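Local atomic coordinates of ferric vibriobactin ABC transporter, periplasmic ferric vibriobactin-binding protein (PDB entry 3R5T), a protein that binds ferric vibriobactin, the iron-loaded siderophore of Vibrio cholerae, in the periplasm and probably delivers it to an ABC transporter for uptake. Residues T29-T34 with E57-L62; Q67-W72 with Y83-D88; I90-I95 with D102-L107; Q121-L126 with I270-A275. One frame throughout, in Å; residues are numbered along the deposited sequence. Where two conformers were deposited one is given.

Contact 1 (T29-T34 with E57-L62); sequences TAVTVT and EQWRKL
Thr34 lays its methyl over one face of the Trp59 indole. CG2 of Thr34 sits 4.1 Å from the centroid of the six-membered ring of Trp59, 27° off the ring normal, a CH-pi contact. With chi1 at -61°, OG1 lies beside the backbone N, and CG2 is left anti to that N, facing the indole. The hydroxyl points elsewhere and hydrogen-bonds the hydroxyls of Ser47 and Ser28. Val31 meets the far end of the same ring. Its carbonyl O lies at the ring edge, near the plane, 3.5 Å from Trp59 CZ2. Its CG2 also touches that carbon, at 3.9 Å. All three residues are buried, and this is the tight part.

The other side of the segment 57-62 faces solvent. There Arg60 grips Glu57 side-on, with NE 2.8 Å from Glu57 OE1 and NH2 2.9 Å from Glu57 OE2. Glu64 is a second partner of the arginine. This salt bridge stays within one segment and adds nothing across the contact.

Trp59 is the N-cap residue of helix 60-65, and its ring reaches helix 31-39, where Val31 and Thr32 touch the bound vibriobactin. One water links the two sides: Trp59 NE1 donates to it at 2.8 Å, and the water bonds Thr32 O. The one polar group of the indole thus has a partner, while its ring packs against Val31 of the siderophore pocket.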
# COMPACT_ATOMS: atom_id res chain seq x y z
N THR A 29 -12.76 -2.94 -7.52
CA THR A 29 -13.40 -1.66 -7.20
C THR A 29 -12.53 -0.75 -6.34
O THR A 29 -12.98 0.34 -5.96
CB THR A 29 -14.77 -1.84 -6.49
OG1 THR A 29 -14.57 -2.35 -5.16
CG2 THR A 29 -15.67 -2.79 -7.27
N ALA A 30 -11.32 -1.22 -6.03
CA ALA A 30 -10.40 -0.48 -5.14
C ALA A 30 -9.02 -0.36 -5.79
O ALA A 30 -8.28 -1.35 -5.90
CB ALA A 30 -10.28 -1.16 -3.74
N VAL A 31 -8.67 0.85 -6.21
CA VAL A 31 -7.40 1.08 -6.88
C VAL A 31 -6.21 0.56 -6.05
O VAL A 31 -5.24 0.05 -6.61
CB VAL A 31 -7.27 2.59 -7.26
CG1 VAL A 31 -7.17 3.46 -6.00
CG2 VAL A 31 -6.08 2.82 -8.20
N THR A 32 -6.30 0.65 -4.73
CA THR A 32 -5.21 0.12 -3.89
C THR A 32 -4.99 -1.37 -4.12
O THR A 32 -3.87 -1.82 -4.19
CB THR A 32 -5.46 0.33 -2.38
OG1 THR A 32 -5.56 1.73 -2.13
CG2 THR A 32 -4.30 -0.23 -1.56
N VAL A 33 -6.07 -2.13 -4.26
CA VAL A 33 -5.93 -3.58 -4.33
C VAL A 33 -5.41 -4.00 -5.69
O VAL A 33 -4.81 -5.07 -5.83
CB VAL A 33 -7.26 -4.24 -4.06
CG1 VAL A 33 -7.19 -5.74 -4.29
CG2 VAL A 33 -7.69 -3.93 -2.63
N THR A 34 -5.64 -3.18 -6.71
CA THR A 34 -5.27 -3.56 -8.08
C THR A 34 -3.77 -3.84 -8.25
O THR A 34 -3.37 -4.76 -8.98
CB THR A 34 -5.79 -2.51 -9.06
OG1 THR A 34 -7.21 -2.48 -8.93
CG2 THR A 34 -5.43 -2.84 -10.49
N GLU A 57 0.97 5.24 -10.31
CA GLU A 57 2.01 5.29 -11.34
C GLU A 57 2.98 4.12 -11.32
O GLU A 57 3.54 3.76 -12.36
CB GLU A 57 2.79 6.62 -11.24
CG GLU A 57 3.71 6.88 -12.41
CD GLU A 57 3.00 7.04 -13.75
OE1 GLU A 57 1.76 7.20 -13.80
OE2 GLU A 57 3.70 7.00 -14.78
N GLN A 58 3.18 3.52 -10.16
CA GLN A 58 4.09 2.38 -10.09
C GLN A 58 3.66 1.20 -10.98
O GLN A 58 4.51 0.38 -11.36
CB GLN A 58 4.30 1.91 -8.66
CG GLN A 58 3.03 1.40 -7.96
CD GLN A 58 2.32 2.47 -7.16
OE1 GLN A 58 2.47 3.68 -7.43
NE2 GLN A 58 1.53 2.04 -6.17
N TRP A 59 2.36 1.09 -11.27
CA TRP A 59 1.84 -0.02 -12.08
C TRP A 59 0.97 0.38 -13.27
O TRP A 59 0.50 -0.49 -14.01
CB TRP A 59 1.14 -1.12 -11.23
CG TRP A 59 0.07 -0.65 -10.30
CD1 TRP A 59 0.17 -0.52 -8.95
CD2 TRP A 59 -1.27 -0.27 -10.64
NE1 TRP A 59 -1.02 -0.08 -8.42
CE2 TRP A 59 -1.92 0.09 -9.44
CE3 TRP A 59 -1.99 -0.21 -11.84
CZ2 TRP A 59 -3.25 0.50 -9.40
CZ3 TRP A 59 -3.30 0.20 -11.80
CH2 TRP A 59 -3.92 0.54 -10.59
N ARG A 60 0.79 1.68 -13.47
CA ARG A 60 -0.06 2.16 -14.57
C ARG A 60 0.31 1.54 -15.92
O ARG A 60 -0.56 1.04 -16.63
CB ARG A 60 -0.02 3.68 -14.67
CG ARG A 60 -0.94 4.26 -15.77
CD ARG A 60 -0.77 5.76 -15.91
NE ARG A 60 0.63 6.14 -16.13
CZ ARG A 60 1.24 6.13 -17.31
NH1 ARG A 60 0.59 5.77 -18.41
NH2 ARG A 60 2.51 6.49 -17.38
N LYS A 61 1.58 1.60 -16.28
CA LYS A 61 1.99 1.13 -17.60
C LYS A 61 1.75 -0.38 -17.75
O LYS A 61 1.36 -0.83 -18.83
CB LYS A 61 3.45 1.47 -17.88
CG LYS A 61 3.71 2.96 -17.96
CD LYS A 61 5.13 3.27 -18.41
CE LYS A 61 6.15 2.80 -17.39
NZ LYS A 61 6.02 3.49 -16.07
N LEU A 62 1.98 -1.14 -16.68
CA LEU A 62 1.68 -2.56 -16.69
C LEU A 62 0.17 -2.82 -16.85
O LEU A 62 -0.24 -3.69 -17.61
CB LEU A 62 2.22 -3.23 -15.42
CG LEU A 62 2.02 -4.75 -15.33
CD1 LEU A 62 2.77 -5.44 -16.45
CD2 LEU A 62 2.47 -5.27 -13.98
O HOH W 1 -2.14 -0.49 -5.91

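Contact 2 (Q67-W72 with Y83-D88); sequences QVKKLW and YVEQPD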
# COMPACT_ATOMS: atom_id res chain seq x y z
N GLN A 67 -4.17 -4.46 -20.61
CA GLN A 67 -5.50 -4.05 -21.03
C GLN A 67 -6.49 -4.02 -19.88
O GLN A 67 -7.67 -4.33 -20.06
CB GLN A 67 -6.00 -4.96 -22.16
CG GLN A 67 -5.17 -4.84 -23.42
CD GLN A 67 -5.52 -5.89 -24.46
OE1 GLN A 67 -6.69 -6.15 -24.73
NE2 GLN A 67 -4.50 -6.51 -25.04
N VAL A 68 -6.03 -3.60 -18.71
CA VAL A 68 -6.92 -3.41 -17.58
C VAL A 68 -7.72 -2.14 -17.81
O VAL A 68 -7.15 -1.05 -17.81
CB VAL A 68 -6.14 -3.29 -16.25
CG1 VAL A 68 -7.09 -3.02 -15.08
CG2 VAL A 68 -5.30 -4.53 -16.00
N LYS A 69 -9.03 -2.26 -18.01
CA LYS A 69 -9.86 -1.11 -18.30
C LYS A 69 -9.99 -0.20 -17.09
O LYS A 69 -10.26 -0.67 -15.99
CB LYS A 69 -11.25 -1.58 -18.76
CG LYS A 69 -12.18 -0.47 -19.21
CD LYS A 69 -13.39 -1.07 -19.90
CE LYS A 69 -12.96 -2.02 -21.02
NZ LYS A 69 -14.10 -2.70 -21.74
N LYS A 70 -9.78 1.11 -17.27
CA LYS A 70 -9.97 2.05 -16.16
C LYS A 70 -11.44 2.39 -16.02
O LYS A 70 -12.09 2.86 -16.97
CB LYS A 70 -9.13 3.32 -16.33
CG LYS A 70 -9.18 4.22 -15.10
CD LYS A 70 -7.96 5.15 -15.00
CE LYS A 70 -7.82 6.00 -16.24
NZ LYS A 70 -6.76 7.05 -16.09
N LEU A 71 -11.97 2.13 -14.84
CA LEU A 71 -13.38 2.38 -14.55
C LEU A 71 -13.55 3.73 -13.86
O LEU A 71 -12.85 4.69 -14.20
CB LEU A 71 -13.94 1.25 -13.69
CG LEU A 71 -13.74 -0.15 -14.30
CD1 LEU A 71 -14.13 -1.22 -13.29
CD2 LEU A 71 -14.52 -0.29 -15.62
N TRP A 72 -14.47 3.81 -12.91
CA TRP A 72 -14.85 5.07 -12.28
C TRP A 72 -13.81 5.55 -11.27
O TRP A 72 -13.05 4.74 -10.74
CB TRP A 72 -16.21 4.89 -11.57
CG TRP A 72 -16.16 3.80 -10.52
CD1 TRP A 72 -15.78 3.93 -9.22
CD2 TRP A 72 -16.51 2.41 -10.70
NE1 TRP A 72 -15.85 2.71 -8.58
CE2 TRP A 72 -16.29 1.76 -9.46
CE3 TRP A 72 -16.95 1.65 -11.79
CZ2 TRP A 72 -16.53 0.40 -9.28
CZ3 TRP A 72 -17.18 0.29 -11.60
CH2 TRP A 72 -16.96 -0.31 -10.35
N TYR A 83 -21.72 -4.53 -15.02
CA TYR A 83 -22.51 -5.47 -15.80
C TYR A 83 -21.85 -5.74 -17.15
O TYR A 83 -21.72 -6.90 -17.57
CB TYR A 83 -23.95 -4.96 -16.02
CG TYR A 83 -24.90 -5.23 -14.87
CD1 TYR A 83 -25.58 -6.45 -14.78
CD2 TYR A 83 -25.11 -4.28 -13.88
CE1 TYR A 83 -26.46 -6.69 -13.73
CE2 TYR A 83 -25.97 -4.52 -12.83
CZ TYR A 83 -26.64 -5.73 -12.75
OH TYR A 83 -27.49 -5.96 -11.69
N VAL A 84 -21.42 -4.69 -17.84
CA VAL A 84 -20.89 -4.87 -19.19
C VAL A 84 -19.56 -5.64 -19.19
O VAL A 84 -19.28 -6.41 -20.10
CB VAL A 84 -20.77 -3.53 -19.96
CG1 VAL A 84 -20.08 -3.73 -21.29
CG2 VAL A 84 -22.16 -2.91 -20.15
N GLU A 85 -18.74 -5.44 -18.15
CA GLU A 85 -17.48 -6.17 -18.05
C GLU A 85 -17.69 -7.66 -17.80
O GLU A 85 -16.77 -8.46 -18.02
CB GLU A 85 -16.59 -5.56 -16.97
CG GLU A 85 -16.05 -4.18 -17.31
CD GLU A 85 -15.26 -4.16 -18.60
OE1 GLU A 85 -15.61 -3.38 -19.52
OE2 GLU A 85 -14.30 -4.95 -18.73
N GLN A 86 -18.88 -8.04 -17.35
CA GLN A 86 -19.20 -9.44 -17.02
C GLN A 86 -18.12 -10.13 -16.20
O GLN A 86 -17.55 -11.15 -16.62
CB GLN A 86 -19.53 -10.25 -18.28
CG GLN A 86 -20.77 -9.77 -19.02
CD GLN A 86 -21.74 -10.89 -19.34
OE1 GLN A 86 -21.98 -11.77 -18.51
NE2 GLN A 86 -22.31 -10.86 -20.54
N PRO A 87 -17.84 -9.60 -15.01
CA PRO A 87 -16.80 -10.19 -14.17
C PRO A 87 -17.30 -11.46 -13.50
O PRO A 87 -18.51 -11.69 -13.39
CB PRO A 87 -16.54 -9.11 -13.13
CG PRO A 87 -17.86 -8.40 -13.01
CD PRO A 87 -18.47 -8.42 -14.38
N ASP A 88 -16.37 -12.30 -13.04
CA ASP A 88 -16.73 -13.44 -12.21
C ASP A 88 -16.17 -13.34 -10.79
O ASP A 88 -16.30 -14.26 -9.98
CB ASP A 88 -16.33 -14.77 -12.87
CG ASP A 88 -14.85 -14.86 -13.22
OD1 ASP A 88 -14.06 -13.96 -12.81
OD2 ASP A 88 -14.48 -15.85 -13.89
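Glu85 OE1 takes a hydrogen bond of 2.8 Å from Lys69 NZ, and the two charged groups form a salt bridge. It ties edge strand 69-73 of the five-stranded parallel sheet to the last turn of helix 79-85. That helix belongs to a beta-alpha-beta crossover, which passes strands 44-49 and 26-28 and returns to the sheet as strand 89-93.

The bond uses the syn lone pair of OE1, on the side of the other carboxylate oxygen. Even so, the lysine favours one oxygen: NZ of Lys69 is 3.8 Å from Glu85 OE2. Both chains bend to meet. Glu85 folds at chi2 (-58°), and Lys69 at chi3 (-53°). The bend at chi3 turns CE and NZ toward the carboxylate.

Glu85 is buried, and its side chain also rests on Ile45 and Leu27 of the neighbouring strands. Lys69 lies on the exposed side. The ammonium would therefore offset the charge of a carboxylate held against apolar residues. The backbone is held as well, since Arg25 donates to the carbonyl O of Glu85. Just beyond, Gln86 leaves the helix with positive phi. Beside the salt bridge, the methylene CD of Lys69 lies 3.2 Å from Glu85 OE1.

Contact 3 (I90-I95 with D102-L107); sequences IVVSMI and DQIPLL
Val92 overlaps Ile104 and Leu107 of helix 104-108 with its methyls. Its CG2 is 4.0 Å from Leu107 CD1 and 4.1 Å from Ile104 CG1. The other methyl, CG1, lies 4.2 Å from Ile104 CD1. The valine thus sits against a pair of residues one helical turn apart. Ile104 reaches it with the end of its side chain, crossing the valine at a slant.

Ile90 makes the second part of the contact. Its chain runs out extended (chi2 166°), and CD1 ends 3.6 Å from the backbone O of Leu107. The same CD1 is 4.2 Å from Leu107 CB. These two side chains cross at about a right angle. The side-chain contacts are all apolar; the one polar atom touched is the Leu107 carbonyl O.

The contact belongs to the beta-alpha-beta unit made of strand 89-93, helix 104-108 and strand 113-116. The helix lies on the sheet face to which Ile90 and Val92 point. Thr113 of the next strand touches both of these residues and Leu107 as well, and helix 79-85 adjoins through Val82 on Ile90 and Leu79 on Leu107.

Val91 and Ser93 point to the other face, where Val91 meets Val33 of helix 31-39 and the hydroxyl of Ser93 bonds Asp98. On the outer side of helix 104-108, Pro105 and Leu106 are exposed. Past the end of the strand, Ile95 touches the bound vibriobactin.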
# COMPACT_ATOMS: atom_id res chain seq x y z
N ILE A 90 -15.65 -9.79 -7.99
CA ILE A 90 -15.54 -8.35 -7.75
C ILE A 90 -14.86 -8.14 -6.41
O ILE A 90 -15.26 -8.73 -5.40
CB ILE A 90 -16.95 -7.68 -7.75
CG1 ILE A 90 -17.61 -7.84 -9.12
CG2 ILE A 90 -16.85 -6.19 -7.39
CD1 ILE A 90 -19.10 -7.53 -9.13
N VAL A 91 -13.81 -7.31 -6.39
CA VAL A 91 -13.03 -7.09 -5.17
C VAL A 91 -13.27 -5.71 -4.60
O VAL A 91 -13.26 -4.72 -5.34
CB VAL A 91 -11.52 -7.30 -5.40
CG1 VAL A 91 -10.79 -7.25 -4.08
CG2 VAL A 91 -11.27 -8.62 -6.12
N VAL A 92 -13.52 -5.68 -3.29
CA VAL A 92 -13.88 -4.45 -2.57
C VAL A 92 -12.97 -4.28 -1.37
O VAL A 92 -12.60 -5.25 -0.73
CB VAL A 92 -15.37 -4.52 -2.09
CG1 VAL A 92 -15.78 -3.26 -1.39
CG2 VAL A 92 -16.32 -4.80 -3.25
N SER A 93 -12.62 -3.04 -1.05
CA SER A 93 -11.81 -2.74 0.12
C SER A 93 -12.67 -2.31 1.28
O SER A 93 -13.76 -1.74 1.09
CB SER A 93 -10.74 -1.69 -0.18
OG SER A 93 -11.33 -0.45 -0.48
N MET A 94 -12.17 -2.58 2.48
CA MET A 94 -12.89 -2.35 3.73
C MET A 94 -12.92 -0.89 4.18
O MET A 94 -13.93 -0.40 4.69
CB MET A 94 -12.23 -3.20 4.82
CG MET A 94 -12.91 -3.18 6.16
SD MET A 94 -14.45 -4.11 6.09
CE MET A 94 -14.79 -4.31 7.83
N ILE A 95 -11.79 -0.21 4.00
CA ILE A 95 -11.64 1.18 4.47
C ILE A 95 -10.62 1.94 3.64
O ILE A 95 -9.59 1.38 3.26
CB ILE A 95 -11.25 1.23 5.97
CG1 ILE A 95 -11.10 2.67 6.46
CG2 ILE A 95 -9.95 0.45 6.20
CD1 ILE A 95 -11.08 2.80 8.00
N ASP A 102 -20.25 -0.21 1.10
CA ASP A 102 -21.71 -0.07 1.19
C ASP A 102 -22.46 -0.50 -0.07
O ASP A 102 -23.67 -0.67 -0.05
CB ASP A 102 -22.09 1.37 1.55
CG ASP A 102 -21.69 1.74 2.97
OD1 ASP A 102 -21.31 0.82 3.73
OD2 ASP A 102 -21.75 2.93 3.31
N GLN A 103 -21.72 -0.69 -1.16
CA GLN A 103 -22.30 -1.11 -2.43
C GLN A 103 -22.24 -2.63 -2.63
O GLN A 103 -22.64 -3.14 -3.67
CB GLN A 103 -21.62 -0.40 -3.59
CG GLN A 103 -21.96 1.09 -3.69
CD GLN A 103 -21.28 1.93 -2.63
OE1 GLN A 103 -20.07 1.87 -2.46
NE2 GLN A 103 -22.06 2.74 -1.91
N ILE A 104 -21.75 -3.35 -1.62
CA ILE A 104 -21.62 -4.80 -1.77
C ILE A 104 -22.90 -5.55 -2.20
O ILE A 104 -22.86 -6.36 -3.12
CB ILE A 104 -20.94 -5.45 -0.55
CG1 ILE A 104 -19.45 -5.10 -0.60
CG2 ILE A 104 -21.10 -6.95 -0.59
CD1 ILE A 104 -18.65 -5.57 0.61
N PRO A 105 -24.04 -5.26 -1.56
CA PRO A 105 -25.27 -5.95 -1.99
C PRO A 105 -25.60 -5.73 -3.47
O PRO A 105 -26.08 -6.65 -4.13
CB PRO A 105 -26.34 -5.33 -1.08
CG PRO A 105 -25.58 -4.94 0.16
CD PRO A 105 -24.28 -4.41 -0.38
N LEU A 106 -25.37 -4.53 -3.99
CA LEU A 106 -25.62 -4.28 -5.41
C LEU A 106 -24.63 -5.04 -6.28
O LEU A 106 -25.00 -5.59 -7.32
CB LEU A 106 -25.60 -2.78 -5.72
CG LEU A 106 -26.77 -1.97 -5.16
CD1 LEU A 106 -26.47 -0.47 -5.13
CD2 LEU A 106 -28.02 -2.26 -5.97
N LEU A 107 -23.38 -5.10 -5.84
CA LEU A 107 -22.34 -5.76 -6.62
C LEU A 107 -22.49 -7.29 -6.60
O LEU A 107 -22.29 -7.95 -7.61
CB LEU A 107 -20.96 -5.36 -6.09
CG LEU A 107 -20.60 -3.88 -6.28
CD1 LEU A 107 -19.44 -3.49 -5.39
CD2 LEU A 107 -20.28 -3.59 -7.74

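Contact 4 (Q121-L126 with I270-A275); sequences QTWQSL and IDLFSA
Trp123 carries the apolar contacts. Its ring lies over the first turn of helix 272-286. Leu272 CB stands 4.2 Å from the centroid of the six-membered ring of Trp123 and only 10° off the normal, a CH-pi contact. The backbone of Asp271 and Leu272 covers the same face nearer its rim. Leu272 CD1 reaches the far end of the indole, 3.7 Å from Trp123 CZ2. Ile270 CG2 meets the near end, 3.7 Å from Trp123 CD1. Ala275 CB packs 3.8 Å from Trp123 NE1. CG of Trp123 lies between its backbone N and carbonyl carbon (chi1 75°), which swings the ring out to these partners.

Both helices start here, and each has a polar cap. Thr122 is the N-cap of helix 123-134, and its OG1 accepts from Ser125 N at 2.9 Å. Asp271 and Ser274 form a capping box. Ser274 N donates to Asp271 OD2 at 2.9 Å, from above the carboxylate plane, and Asp271 N donates to Ser274 OG at 3.0 Å. The other carboxylate oxygen of Asp271 accepts from Gln58.

Solute-binding proteins of this family have two lobes bridged by a long helix, here probably helix 137-155. Phe147 of that helix meets Trp123 edge-to-face and also touches Leu272 and Ala275. The contact lies near the centre of the chain, probably close to where the lobes meet.

Two polar atoms sit by the indole. Gln124 OE1 lies above its opposite face, toward the rim. Trp123 NE1 is buried with no polar partner.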
# COMPACT_ATOMS: atom_id res chain seq x y z
N GLN A 121 -2.34 -4.99 6.84
CA GLN A 121 -1.50 -6.12 6.49
C GLN A 121 -0.45 -5.72 5.47
O GLN A 121 -0.55 -4.69 4.81
CB GLN A 121 -2.31 -7.35 6.06
CG GLN A 121 -3.25 -7.09 4.92
CD GLN A 121 -4.11 -8.32 4.52
OE1 GLN A 121 -3.68 -9.47 4.65
NE2 GLN A 121 -5.32 -8.06 4.04
N THR A 122 0.61 -6.50 5.40
CA THR A 122 1.64 -6.30 4.41
C THR A 122 1.05 -6.51 3.02
O THR A 122 0.00 -7.13 2.88
CB THR A 122 2.77 -7.29 4.59
OG1 THR A 122 2.24 -8.62 4.53
CG2 THR A 122 3.43 -7.12 5.94
N TRP A 123 1.74 -6.05 1.98
CA TRP A 123 1.28 -6.40 0.64
C TRP A 123 1.32 -7.93 0.46
O TRP A 123 0.47 -8.49 -0.23
CB TRP A 123 2.03 -5.65 -0.47
CG TRP A 123 3.43 -6.11 -0.76
CD1 TRP A 123 4.60 -5.53 -0.35
CD2 TRP A 123 3.80 -7.23 -1.56
NE1 TRP A 123 5.67 -6.22 -0.84
CE2 TRP A 123 5.21 -7.29 -1.58
CE3 TRP A 123 3.08 -8.23 -2.24
CZ2 TRP A 123 5.91 -8.28 -2.28
CZ3 TRP A 123 3.77 -9.21 -2.92
CH2 TRP A 123 5.17 -9.23 -2.93
N GLN A 124 2.30 -8.60 1.07
CA GLN A 124 2.41 -10.04 0.95
C GLN A 124 1.19 -10.74 1.52
O GLN A 124 0.68 -11.69 0.91
CB GLN A 124 3.67 -10.54 1.65
CG GLN A 124 4.97 -10.09 0.98
CD GLN A 124 5.59 -8.85 1.60
OE1 GLN A 124 4.90 -7.88 1.97
NE2 GLN A 124 6.90 -8.87 1.69
N SER A 125 0.73 -10.30 2.68
CA SER A 125 -0.45 -10.89 3.31
C SER A 125 -1.69 -10.68 2.44
O SER A 125 -2.52 -11.58 2.29
CB SER A 125 -0.64 -10.30 4.70
OG SER A 125 -1.80 -10.82 5.33
N LEU A 126 -1.82 -9.49 1.88
CA LEU A 126 -2.92 -9.22 0.98
C LEU A 126 -2.80 -10.12 -0.26
O LEU A 126 -3.79 -10.67 -0.73
CB LEU A 126 -2.90 -7.75 0.59
CG LEU A 126 -4.02 -7.31 -0.36
CD1 LEU A 126 -5.37 -7.43 0.32
CD2 LEU A 126 -3.79 -5.88 -0.87
N ILE A 270 1.49 0.74 -0.77
CA ILE A 270 2.51 -0.28 -0.93
C ILE A 270 2.00 -1.50 -1.68
O ILE A 270 1.05 -2.16 -1.26
CB ILE A 270 3.05 -0.77 0.42
CG1 ILE A 270 3.63 0.41 1.22
CG2 ILE A 270 4.07 -1.88 0.19
CD1 ILE A 270 4.74 1.11 0.50
N ASP A 271 2.60 -1.77 -2.82
CA ASP A 271 2.37 -3.02 -3.53
C ASP A 271 3.76 -3.49 -3.97
O ASP A 271 4.76 -2.83 -3.70
CB ASP A 271 1.39 -2.81 -4.69
CG ASP A 271 1.79 -1.66 -5.57
OD1 ASP A 271 0.98 -0.72 -5.73
OD2 ASP A 271 2.92 -1.72 -6.10
N LEU A 272 3.85 -4.63 -4.65
CA LEU A 272 5.14 -5.15 -5.09
C LEU A 272 5.93 -4.09 -5.86
O LEU A 272 7.14 -3.95 -5.67
CB LEU A 272 4.93 -6.36 -5.98
CG LEU A 272 6.20 -6.87 -6.65
CD1 LEU A 272 7.26 -7.35 -5.65
CD2 LEU A 272 5.83 -7.99 -7.64
N PHE A 273 5.23 -3.34 -6.71
CA PHE A 273 5.90 -2.40 -7.59
C PHE A 273 6.43 -1.18 -6.85
O PHE A 273 7.59 -0.80 -7.02
CB PHE A 273 4.96 -2.05 -8.74
CG PHE A 273 4.41 -3.28 -9.39
CD1 PHE A 273 3.12 -3.72 -9.11
CD2 PHE A 273 5.21 -4.06 -10.21
CE1 PHE A 273 2.64 -4.89 -9.70
CE2 PHE A 273 4.74 -5.22 -10.78
CZ PHE A 273 3.45 -5.64 -10.53
N SER A 274 5.61 -0.58 -5.99
CA SER A 274 6.13 0.55 -5.23
C SER A 274 7.13 0.10 -4.17
O SER A 274 8.06 0.84 -3.85
CB SER A 274 5.02 1.38 -4.59
OG SER A 274 4.14 0.59 -3.82
N ALA A 275 6.95 -1.12 -3.65
CA ALA A 275 7.89 -1.67 -2.67
C ALA A 275 9.28 -1.80 -3.30
O ALA A 275 10.29 -1.45 -2.68
CB ALA A 275 7.40 -3.04 -2.15

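In the fold
Contacts 1, 2 and 3 follow one another along the chain and belong to the lobe built on the parallel sheet 69-73, 44-49, 26-28, 89-93, 113-116. Contact 4 comes last and spans 144 residues, joining this lobe to helix 272-286 near the C-terminus. Contact 1 is central: its centre is about 14 Å from that of contact 2, 17 Å from contact 3 and 12 Å from contact 4, and it touches all three. Leu62 packs on Phe273 and Thr29 on Trp72, and Thr29 OG1 probably bonds Val91 O. Contacts 2 and 4 do not touch. Pocket residues lie in contacts 1 and 3, so the start of helix 31-39 and the loop after strand 89-93 reach the siderophore site.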